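Local coordinates for RavA (Legionella pneumophila str. Paris, PDB 6WO6), which is of unknown function but is a Legionella effector linked to cell invasion, and probably acts inside the host, at residues A[41-52]-A[77-88]; A[132-140]-A[200-208]. The protein carries 2 engineered substitutions. All blocks are in the same frame, centred on the assembly; numbering follows the deposited sequence.

Contact 1: residues A[41-52]-A[77-88]; sequences ALVLASRLVLEC and FHSFLFQAYQVK. Engineered in segment 41-52: Ala41 (natural residue Lys).
Ala41 sets its CB over one face of the Phe80 ring, 4.3 Å from the ring centroid, in a CH-pi contact. Ala41 is an engineered residue that replaces a lysine. Leu42 packs beside the same ring, its CA 3.8 Å from Phe80 CD2. Phe77 reaches the other helix through its ring. Its CG stands anti to the backbone N (chi1 -179°), which swings the ring across among Ala41, Leu44, Ala45 and Leu48. Leu48 CD2 comes to the edge of this ring, near its plane, 4.2 Å from Phe77 CZ. The Leu44 side chain crosses Phe77 at about a right angle. Leu48 and Leu81 cross in the same way, with Leu48 CD2 3.6 Å from Leu81 CD1.

Two neighbouring helices, 38-51 and 77-92, pack here in an all-helical region with a signed crossing angle of -42°. Knobs-into-holes packing joins them. Ala45 sits among Phe77, Phe80, Leu81 and Ala84, where the backbones come closest. One turn on, Val49 fills the hole made by Leu81, Ala84, Tyr85 and Lys88, and its CG2 meets Ala84 CB at 3.7 Å. Leu122 of helix 120-127 also packs on Ala84, and Ile64 of helix 54-66 on Leu81.

Lys88 runs alongside Val49, pointing the other way, so the lysine methylenes line the valine. The lysine chain bends at chi2 and carries NZ to the last carbonyls of segment 41-52. Their partial negative charge probably favours the charged amine. Leu50 O lies 2.9 Å from Lys88 NZ. Lys88 NZ donates to Val49 O at 3.3 Å, in the carbonyl plane and on a lone pair. A second bond runs from Lys88 NZ to Cys52 O at 3.1 Å, with NZ tilted 22° from that carbonyl plane.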
loop_
_atom_site.group_PDB
_atom_site.type_symbol
_atom_site.label_atom_id
_atom_site.label_comp_id
_atom_site.label_asym_id
_atom_site.label_seq_id
_atom_site.Cartn_x
_atom_site.Cartn_y
_atom_site.Cartn_z
ATOM N N ALA A 41 -22.677 -30.558 6.479
ATOM C CA ALA A 41 -22.697 -29.596 7.577
ATOM C C ALA A 41 -21.623 -28.532 7.396
ATOM O O ALA A 41 -21.876 -27.343 7.626
ATOM C CB ALA A 41 -22.518 -30.316 8.913
ATOM N N LEU A 42 -20.420 -28.940 6.982
ATOM C CA LEU A 42 -19.357 -27.978 6.711
ATOM C C LEU A 42 -19.767 -27.001 5.615
ATOM O O LEU A 42 -19.620 -25.782 5.769
ATOM C CB LEU A 42 -18.073 -28.714 6.324
ATOM C CG LEU A 42 -16.883 -27.851 5.893
ATOM C CD1 LEU A 42 -15.882 -27.700 7.031
ATOM C CD2 LEU A 42 -16.215 -28.421 4.645
ATOM N N VAL A 43 -20.289 -27.523 4.500
ATOM C CA VAL A 43 -20.700 -26.668 3.386
ATOM C C VAL A 43 -21.779 -25.682 3.825
ATOM O O VAL A 43 -21.719 -24.485 3.503
ATOM C CB VAL A 43 -21.169 -27.531 2.200
ATOM C CG1 VAL A 43 -21.841 -26.671 1.141
ATOM C CG2 VAL A 43 -19.996 -28.285 1.605
ATOM N N LEU A 44 -22.777 -26.163 4.572
ATOM C CA LEU A 44 -23.883 -25.303 4.975
ATOM C C LEU A 44 -23.426 -24.233 5.959
ATOM O O LEU A 44 -23.822 -23.067 5.838
ATOM C CB LEU A 44 -25.012 -26.140 5.575
ATOM C CG LEU A 44 -26.254 -25.372 6.029
ATOM C CD1 LEU A 44 -26.826 -24.539 4.892
ATOM C CD2 LEU A 44 -27.305 -26.329 6.570
ATOM N N ALA A 45 -22.599 -24.601 6.941
ATOM C CA ALA A 45 -22.074 -23.598 7.862
ATOM C C ALA A 45 -21.242 -22.559 7.122
ATOM O O ALA A 45 -21.330 -21.358 7.414
ATOM C CB ALA A 45 -21.248 -24.268 8.958
ATOM N N SER A 46 -20.442 -23.000 6.147
ATOM C CA SER A 46 -19.620 -22.073 5.378
ATOM C C SER A 46 -20.483 -21.072 4.618
ATOM O O SER A 46 -20.216 -19.865 4.639
ATOM C CB SER A 46 -18.719 -22.849 4.419
ATOM O OG SER A 46 -17.694 -23.527 5.125
ATOM N N ARG A 47 -21.527 -21.556 3.938
ATOM C CA ARG A 47 -22.398 -20.645 3.197
ATOM C C ARG A 47 -23.137 -19.699 4.140
ATOM O O ARG A 47 -23.237 -18.490 3.879
ATOM C CB ARG A 47 -23.389 -21.440 2.351
ATOM C CG ARG A 47 -22.743 -22.333 1.305
ATOM C CD ARG A 47 -23.791 -23.199 0.642
ATOM N NE ARG A 47 -24.903 -22.394 0.146
ATOM C CZ ARG A 47 -26.149 -22.840 0.024
ATOM N NH1 ARG A 47 -26.449 -24.084 0.373
ATOM N NH2 ARG A 47 -27.097 -22.038 -0.437
ATOM N N LEU A 48 -23.659 -20.243 5.242
ATOM C CA LEU A 48 -24.354 -19.445 6.243
ATOM C C LEU A 48 -23.479 -18.307 6.751
ATOM O O LEU A 48 -23.952 -17.179 6.934
ATOM C CB LEU A 48 -24.789 -20.370 7.383
ATOM C CG LEU A 48 -25.594 -19.916 8.598
ATOM C CD1 LEU A 48 -26.723 -19.019 8.189
ATOM C CD2 LEU A 48 -26.142 -21.142 9.318
ATOM N N VAL A 49 -22.190 -18.578 6.962
ATOM C CA VAL A 49 -21.298 -17.539 7.466
ATOM C C VAL A 49 -20.885 -16.575 6.355
ATOM O O VAL A 49 -20.703 -15.375 6.604
ATOM C CB VAL A 49 -20.086 -18.194 8.158
ATOM C CG1 VAL A 49 -18.826 -17.380 7.960
ATOM C CG2 VAL A 49 -20.365 -18.363 9.640
ATOM N N LEU A 50 -20.753 -17.063 5.119
ATOM C CA LEU A 50 -20.408 -16.183 4.005
ATOM C C LEU A 50 -21.486 -15.132 3.784
ATOM O O LEU A 50 -21.189 -13.937 3.672
ATOM C CB LEU A 50 -20.193 -17.002 2.733
ATOM C CG LEU A 50 -18.782 -17.536 2.498
ATOM C CD1 LEU A 50 -18.800 -18.670 1.487
ATOM C CD2 LEU A 50 -17.872 -16.417 2.023
ATOM N N GLU A 51 -22.752 -15.557 3.730
ATOM C CA GLU A 51 -23.823 -14.620 3.409
ATOM C C GLU A 51 -24.094 -13.603 4.510
ATOM O O GLU A 51 -24.808 -12.626 4.259
ATOM C CB GLU A 51 -25.109 -15.376 3.091
ATOM C CG GLU A 51 -25.037 -16.200 1.823
ATOM C CD GLU A 51 -26.387 -16.747 1.427
ATOM O OE1 GLU A 51 -26.495 -17.327 0.325
ATOM O OE2 GLU A 51 -27.342 -16.589 2.219
ATOM N N CYS A 52 -23.554 -13.797 5.708
ATOM C CA CYS A 52 -23.793 -12.866 6.804
ATOM C C CYS A 52 -22.986 -11.590 6.596
ATOM O O CYS A 52 -21.753 -11.654 6.536
ATOM C CB CYS A 52 -23.420 -13.506 8.131
ATOM S SG CYS A 52 -23.472 -12.381 9.531
ATOM N N PHE A 77 -23.816 -29.652 14.584
ATOM C CA PHE A 77 -23.754 -28.553 13.626
ATOM C C PHE A 77 -23.279 -27.262 14.276
ATOM O O PHE A 77 -22.665 -26.420 13.606
ATOM C CB PHE A 77 -25.122 -28.345 12.976
ATOM C CG PHE A 77 -25.147 -27.237 11.963
ATOM C CD1 PHE A 77 -24.717 -27.459 10.664
ATOM C CD2 PHE A 77 -25.602 -25.971 12.307
ATOM C CE1 PHE A 77 -24.736 -26.438 9.726
ATOM C CE2 PHE A 77 -25.623 -24.946 11.374
ATOM C CZ PHE A 77 -25.190 -25.181 10.080
ATOM N N HIS A 78 -23.558 -27.080 15.569
ATOM C CA HIS A 78 -23.125 -25.867 16.255
ATOM C C HIS A 78 -21.609 -25.732 16.237
ATOM O O HIS A 78 -21.080 -24.619 16.123
ATOM C CB HIS A 78 -23.649 -25.861 17.691
ATOM C CG HIS A 78 -23.188 -24.685 18.494
ATOM N ND1 HIS A 78 -21.988 -24.671 19.174
ATOM C CD2 HIS A 78 -23.765 -23.483 18.726
ATOM C CE1 HIS A 78 -21.847 -23.511 19.790
ATOM N NE2 HIS A 78 -22.911 -22.772 19.534
ATOM N N SER A 79 -20.891 -26.854 16.344
ATOM C CA SER A 79 -19.433 -26.818 16.277
ATOM C C SER A 79 -18.960 -26.266 14.936
ATOM O O SER A 79 -18.105 -25.370 14.880
ATOM C CB SER A 79 -18.873 -28.221 16.517
ATOM O OG SER A 79 -17.461 -28.237 16.430
ATOM N N PHE A 80 -19.513 -26.795 13.839
ATOM C CA PHE A 80 -19.161 -26.309 12.510
ATOM C C PHE A 80 -19.488 -24.828 12.358
ATOM O O PHE A 80 -18.671 -24.053 11.843
ATOM C CB PHE A 80 -19.892 -27.124 11.442
ATOM C CG PHE A 80 -19.386 -28.528 11.292
ATOM C CD1 PHE A 80 -19.881 -29.548 12.090
ATOM C CD2 PHE A 80 -18.421 -28.833 10.346
ATOM C CE1 PHE A 80 -19.419 -30.846 11.952
ATOM C CE2 PHE A 80 -17.955 -30.127 10.202
ATOM C CZ PHE A 80 -18.455 -31.136 11.005
ATOM N N LEU A 81 -20.680 -24.418 12.801
ATOM C CA LEU A 81 -21.080 -23.025 12.632
ATOM C C LEU A 81 -20.180 -22.088 13.428
ATOM O O LEU A 81 -19.800 -21.016 12.937
ATOM C CB LEU A 81 -22.544 -22.842 13.034
ATOM C CG LEU A 81 -23.146 -21.509 12.583
ATOM C CD1 LEU A 81 -23.028 -21.374 11.076
ATOM C CD2 LEU A 81 -24.594 -21.372 13.029
ATOM N N PHE A 82 -19.815 -22.475 14.653
ATOM C CA PHE A 82 -18.956 -21.616 15.459
ATOM C C PHE A 82 -17.554 -21.525 14.868
ATOM O O PHE A 82 -16.957 -20.442 14.845
ATOM C CB PHE A 82 -18.898 -22.113 16.902
ATOM C CG PHE A 82 -18.261 -21.136 17.846
ATOM C CD1 PHE A 82 -18.940 -19.992 18.236
ATOM C CD2 PHE A 82 -16.984 -21.354 18.335
ATOM C CE1 PHE A 82 -18.359 -19.082 19.100
ATOM C CE2 PHE A 82 -16.397 -20.449 19.201
ATOM C CZ PHE A 82 -17.086 -19.311 19.584
ATOM N N GLN A 83 -17.014 -22.645 14.376
ATOM C CA GLN A 83 -15.698 -22.596 13.743
ATOM C C GLN A 83 -15.717 -21.720 12.493
ATOM O O GLN A 83 -14.763 -20.974 12.230
ATOM C CB GLN A 83 -15.219 -24.009 13.414
ATOM C CG GLN A 83 -14.806 -24.822 14.631
ATOM C CD GLN A 83 -14.420 -26.249 14.279
ATOM O OE1 GLN A 83 -13.239 -26.579 14.177
ATOM N NE2 GLN A 83 -15.420 -27.104 14.098
ATOM N N ALA A 84 -16.800 -21.788 11.712
ATOM C CA ALA A 84 -16.902 -20.950 10.521
ATOM C C ALA A 84 -16.979 -19.471 10.890
ATOM O O ALA A 84 -16.322 -18.627 10.254
ATOM C CB ALA A 84 -18.118 -21.364 9.694
ATOM N N TYR A 85 -17.785 -19.138 11.904
ATOM C CA TYR A 85 -17.821 -17.763 12.391
ATOM C C TYR A 85 -16.443 -17.313 12.851
ATOM O O TYR A 85 -16.054 -16.165 12.622
ATOM C CB TYR A 85 -18.830 -17.611 13.530
ATOM C CG TYR A 85 -18.674 -16.304 14.286
ATOM C CD1 TYR A 85 -19.213 -15.123 13.790
ATOM C CD2 TYR A 85 -17.976 -16.249 15.487
ATOM C CE1 TYR A 85 -19.066 -13.925 14.471
ATOM C CE2 TYR A 85 -17.822 -15.057 16.173
ATOM C CZ TYR A 85 -18.369 -13.898 15.661
ATOM O OH TYR A 85 -18.221 -12.709 16.342
ATOM N N GLN A 86 -15.699 -18.199 13.518
ATOM C CA GLN A 86 -14.352 -17.855 13.963
ATOM C C GLN A 86 -13.459 -17.509 12.780
ATOM O O GLN A 86 -12.740 -16.500 12.802
ATOM C CB GLN A 86 -13.756 -19.013 14.765
ATOM C CG GLN A 86 -14.313 -19.152 16.169
ATOM C CD GLN A 86 -13.815 -18.065 17.097
ATOM O OE1 GLN A 86 -12.707 -18.146 17.627
ATOM N NE2 GLN A 86 -14.631 -17.037 17.296
ATOM N N VAL A 87 -13.494 -18.341 11.738
ATOM C CA VAL A 87 -12.689 -18.080 10.544
ATOM C C VAL A 87 -13.013 -16.704 9.971
ATOM O O VAL A 87 -12.119 -15.869 9.757
ATOM C CB VAL A 87 -12.904 -19.188 9.496
ATOM C CG1 VAL A 87 -12.227 -18.813 8.184
ATOM C CG2 VAL A 87 -12.375 -20.514 10.014
ATOM N N LYS A 88 -14.299 -16.441 9.722
ATOM C CA LYS A 88 -14.662 -15.179 9.083
ATOM C C LYS A 88 -14.359 -13.984 9.984
ATOM O O LYS A 88 -13.893 -12.944 9.503
ATOM C CB LYS A 88 -16.134 -15.181 8.675
ATOM C CG LYS A 88 -16.591 -13.850 8.088
ATOM C CD LYS A 88 -17.597 -14.026 6.963
ATOM C CE LYS A 88 -18.116 -12.676 6.479
ATOM N NZ LYS A 88 -19.109 -12.819 5.376
#

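Contact 2: residues A[132-140]-A[200-208]; sequences VAIALRLAE and CIEFASLFN
At the edge of the Phe203 ring, Leu136 CB lies in its plane, 4.0 Å from Phe203 CD1. Val132 O also stands at the edge, near the plane, 3.4 Å from Phe203 CE1. Ala135 approaches the ring obliquely, with its CB 3.6 Å from the same CE1. Val132 adds its CG1 branch, which stands anti to the backbone N (chi1 174°) and touches both the ring and Glu202 O. Ala170 of helix 162-181 also touches the Phe203 side chain, so two helices meet on this residue.

Helix 197-202 ends just before this point. Phe203 is the first residue to leave helical backbone angles (phi/psi -119°/42°), and a 3-10 segment follows. Helix 131-141 therefore packs against a helix end and the 3-10 segment that begins at Ala204, within a fold made of helices alone. Its Val132 and Leu136 are one turn apart. Val132 meets Phe203, and Leu136 meets both Phe203 and Leu206.

Leu136 and Leu206 lie alongside each other, pointing opposite ways, and Leu136 CD1 comes 3.7 Å from Leu206 CG. Ser205 CB also packs on the branches of Leu136. Ala139 CB meets Leu206 CD1 at 4.1 Å. Leu136, Ala139 and Leu206 meet through carbon atoms alone. Further along, Glu140 passes over the CD2 branch of Leu206 at a slant and lays its CG 3.7 Å from Leu206 CD2. The charged end of Glu202 turns elsewhere and forms a salt bridge with Lys166 of helix 162-181.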
loop_
_atom_site.group_PDB
_atom_site.type_symbol
_atom_site.label_atom_id
_atom_site.label_comp_id
_atom_site.label_asym_id
_atom_site.label_seq_id
_atom_site.Cartn_x
_atom_site.Cartn_y
_atom_site.Cartn_z
ATOM N N VAL A 132 -6.493 -7.320 -1.959
ATOM C CA VAL A 132 -5.760 -6.065 -2.106
ATOM C C VAL A 132 -5.885 -5.217 -0.844
ATOM O O VAL A 132 -4.897 -4.657 -0.357
ATOM C CB VAL A 132 -6.246 -5.306 -3.354
ATOM C CG1 VAL A 132 -5.594 -3.943 -3.438
ATOM C CG2 VAL A 132 -5.953 -6.114 -4.609
ATOM N N ALA A 133 -7.097 -5.119 -0.290
ATOM C CA ALA A 133 -7.300 -4.285 0.890
ATOM C C ALA A 133 -6.500 -4.802 2.079
ATOM O O ALA A 133 -5.837 -4.023 2.779
ATOM C CB ALA A 133 -8.789 -4.213 1.233
ATOM N N ILE A 134 -6.542 -6.116 2.317
ATOM C CA ILE A 134 -5.837 -6.684 3.462
ATOM C C ILE A 134 -4.329 -6.587 3.263
ATOM O O ILE A 134 -3.583 -6.306 4.209
ATOM C CB ILE A 134 -6.283 -8.137 3.709
ATOM C CG1 ILE A 134 -7.777 -8.197 4.039
ATOM C CG2 ILE A 134 -5.480 -8.754 4.841
ATOM C CD1 ILE A 134 -8.305 -9.605 4.227
ATOM N N ALA A 135 -3.856 -6.813 2.034
ATOM C CA ALA A 135 -2.427 -6.681 1.769
ATOM C C ALA A 135 -1.961 -5.247 1.990
ATOM O O ALA A 135 -0.889 -5.015 2.562
ATOM C CB ALA A 135 -2.111 -7.147 0.348
ATOM N N LEU A 136 -2.766 -4.269 1.562
ATOM C CA LEU A 136 -2.434 -2.870 1.799
ATOM C C LEU A 136 -2.379 -2.567 3.291
ATOM O O LEU A 136 -1.453 -1.902 3.768
ATOM C CB LEU A 136 -3.455 -1.968 1.108
ATOM C CG LEU A 136 -3.267 -0.463 1.309
ATOM C CD1 LEU A 136 -2.235 0.092 0.340
ATOM C CD2 LEU A 136 -4.588 0.273 1.177
ATOM N N ARG A 137 -3.368 -3.055 4.046
ATOM C CA ARG A 137 -3.389 -2.800 5.484
ATOM C C ARG A 137 -2.170 -3.409 6.170
ATOM O O ARG A 137 -1.542 -2.772 7.029
ATOM C CB ARG A 137 -4.677 -3.353 6.092
ATOM C CG ARG A 137 -4.909 -2.927 7.528
ATOM C CD ARG A 137 -5.576 -1.563 7.594
ATOM N NE ARG A 137 -5.516 -0.988 8.935
ATOM C CZ ARG A 137 -6.280 -1.376 9.953
ATOM N NH1 ARG A 137 -7.165 -2.352 9.790
ATOM N NH2 ARG A 137 -6.154 -0.792 11.136
ATOM N N LEU A 138 -1.818 -4.642 5.798
ATOM C CA LEU A 138 -0.660 -5.294 6.400
ATOM C C LEU A 138 0.629 -4.565 6.042
ATOM O O LEU A 138 1.506 -4.397 6.895
ATOM C CB LEU A 138 -0.591 -6.759 5.966
ATOM C CG LEU A 138 -1.699 -7.683 6.479
ATOM C CD1 LEU A 138 -1.462 -9.115 6.022
ATOM C CD2 LEU A 138 -1.806 -7.610 7.998
ATOM N N ALA A 139 0.761 -4.122 4.789
ATOM C CA ALA A 139 1.932 -3.337 4.416
ATOM C C ALA A 139 1.987 -2.024 5.183
ATOM O O ALA A 139 3.078 -1.533 5.496
ATOM C CB ALA A 139 1.936 -3.076 2.910
ATOM N N GLU A 140 0.827 -1.452 5.509
ATOM C CA GLU A 140 0.812 -0.180 6.220
ATOM C C GLU A 140 1.203 -0.344 7.685
ATOM O O GLU A 140 1.918 0.500 8.235
ATOM C CB GLU A 140 -0.566 0.471 6.107
ATOM C CG GLU A 140 -0.866 1.048 4.734
ATOM C CD GLU A 140 -2.261 1.644 4.638
ATOM O OE1 GLU A 140 -3.119 1.296 5.477
ATOM O OE2 GLU A 140 -2.496 2.463 3.723
ATOM N N CYS A 200 2.547 -1.048 -8.147
ATOM C CA CYS A 200 2.472 0.345 -7.715
ATOM C C CYS A 200 1.048 0.876 -7.817
ATOM O O CYS A 200 0.575 1.583 -6.919
ATOM C CB CYS A 200 3.421 1.213 -8.544
ATOM S SG CYS A 200 5.188 0.877 -8.305
ATOM N N ILE A 201 0.343 0.538 -8.896
ATOM C CA ILE A 201 -1.011 1.051 -9.088
ATOM C C ILE A 201 -1.983 0.392 -8.114
ATOM O O ILE A 201 -2.815 1.064 -7.494
ATOM C CB ILE A 201 -1.450 0.860 -10.551
ATOM C CG1 ILE A 201 -0.606 1.744 -11.474
ATOM C CG2 ILE A 201 -2.932 1.166 -10.715
ATOM C CD1 ILE A 201 -0.888 1.547 -12.941
ATOM N N GLU A 202 -1.889 -0.935 -7.961
ATOM C CA GLU A 202 -2.803 -1.658 -7.080
ATOM C C GLU A 202 -2.702 -1.178 -5.638
ATOM O O GLU A 202 -3.704 -1.186 -4.913
ATOM C CB GLU A 202 -2.527 -3.162 -7.149
ATOM C CG GLU A 202 -3.433 -3.923 -8.105
ATOM C CD GLU A 202 -3.144 -5.416 -8.120
ATOM O OE1 GLU A 202 -2.169 -5.841 -7.464
ATOM O OE2 GLU A 202 -3.890 -6.165 -8.790
ATOM N N PHE A 203 -1.515 -0.759 -5.207
ATOM C CA PHE A 203 -1.274 -0.339 -3.832
ATOM C C PHE A 203 -0.825 1.115 -3.770
ATOM O O PHE A 203 0.074 1.472 -3.007
ATOM C CB PHE A 203 -0.244 -1.245 -3.162
ATOM C CG PHE A 203 -0.650 -2.692 -3.109
ATOM C CD1 PHE A 203 -1.571 -3.135 -2.169
ATOM C CD2 PHE A 203 -0.106 -3.612 -3.992
ATOM C CE1 PHE A 203 -1.945 -4.471 -2.118
ATOM C CE2 PHE A 203 -0.474 -4.946 -3.946
ATOM C CZ PHE A 203 -1.395 -5.376 -3.008
ATOM N N ALA A 204 -1.466 1.976 -4.566
ATOM C CA ALA A 204 -1.039 3.368 -4.684
ATOM C C ALA A 204 -1.146 4.134 -3.370
ATOM O O ALA A 204 -0.407 5.109 -3.176
ATOM C CB ALA A 204 -1.855 4.080 -5.763
ATOM N N SER A 205 -2.038 3.714 -2.466
ATOM C CA SER A 205 -2.155 4.390 -1.176
ATOM C C SER A 205 -0.837 4.380 -0.413
ATOM O O SER A 205 -0.581 5.280 0.395
ATOM C CB SER A 205 -3.250 3.742 -0.332
ATOM O OG SER A 205 -4.458 3.635 -1.059
ATOM N N LEU A 206 0.012 3.378 -0.660
ATOM C CA LEU A 206 1.308 3.305 0.003
ATOM C C LEU A 206 2.201 4.496 -0.323
ATOM O O LEU A 206 3.139 4.775 0.432
ATOM C CB LEU A 206 2.024 2.009 -0.378
ATOM C CG LEU A 206 1.426 0.725 0.186
ATOM C CD1 LEU A 206 2.297 -0.468 -0.176
ATOM C CD2 LEU A 206 1.268 0.847 1.690
ATOM N N PHE A 207 1.944 5.200 -1.424
ATOM C CA PHE A 207 2.750 6.374 -1.730
ATOM C C PHE A 207 2.330 7.600 -0.927
ATOM O O PHE A 207 3.038 8.613 -0.960
ATOM C CB PHE A 207 2.699 6.661 -3.234
ATOM C CG PHE A 207 3.382 5.610 -4.061
ATOM C CD1 PHE A 207 4.731 5.715 -4.361
ATOM C CD2 PHE A 207 2.686 4.500 -4.512
ATOM C CE1 PHE A 207 5.368 4.738 -5.107
ATOM C CE2 PHE A 207 3.317 3.522 -5.263
ATOM C CZ PHE A 207 4.657 3.639 -5.559
ATOM N N ASN A 208 1.226 7.516 -0.176
ATOM C CA ASN A 208 0.824 8.614 0.697
ATOM C C ASN A 208 1.897 8.966 1.721
ATOM O O ASN A 208 1.825 10.035 2.336
ATOM C CB ASN A 208 -0.480 8.262 1.416
ATOM C CG ASN A 208 -1.677 8.243 0.483
ATOM O OD1 ASN A 208 -1.562 8.557 -0.702
ATOM N ND2 ASN A 208 -2.836 7.866 1.015
#

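In the fold
Contact 1 and contact 2 follow in series: both segments of contact 1 come before those of contact 2. Their centres are 30 Å apart, the nearest atoms about 8 Å, and they do not touch. They share no helix. Contact 1 joins helices 38-51 and 77-92 and lies about 31 Å from the centre of the chain. Contact 2 lies about 2 Å from that centre and joins helix 131-141 to the end of helix 197-202. Helix 120-127 packs beside contact 1 through Leu122 and shortly precedes helix 131-141. The 30 Å between centres and the 31 Å radius of gyration fit an elongated, mostly helical chain without strands.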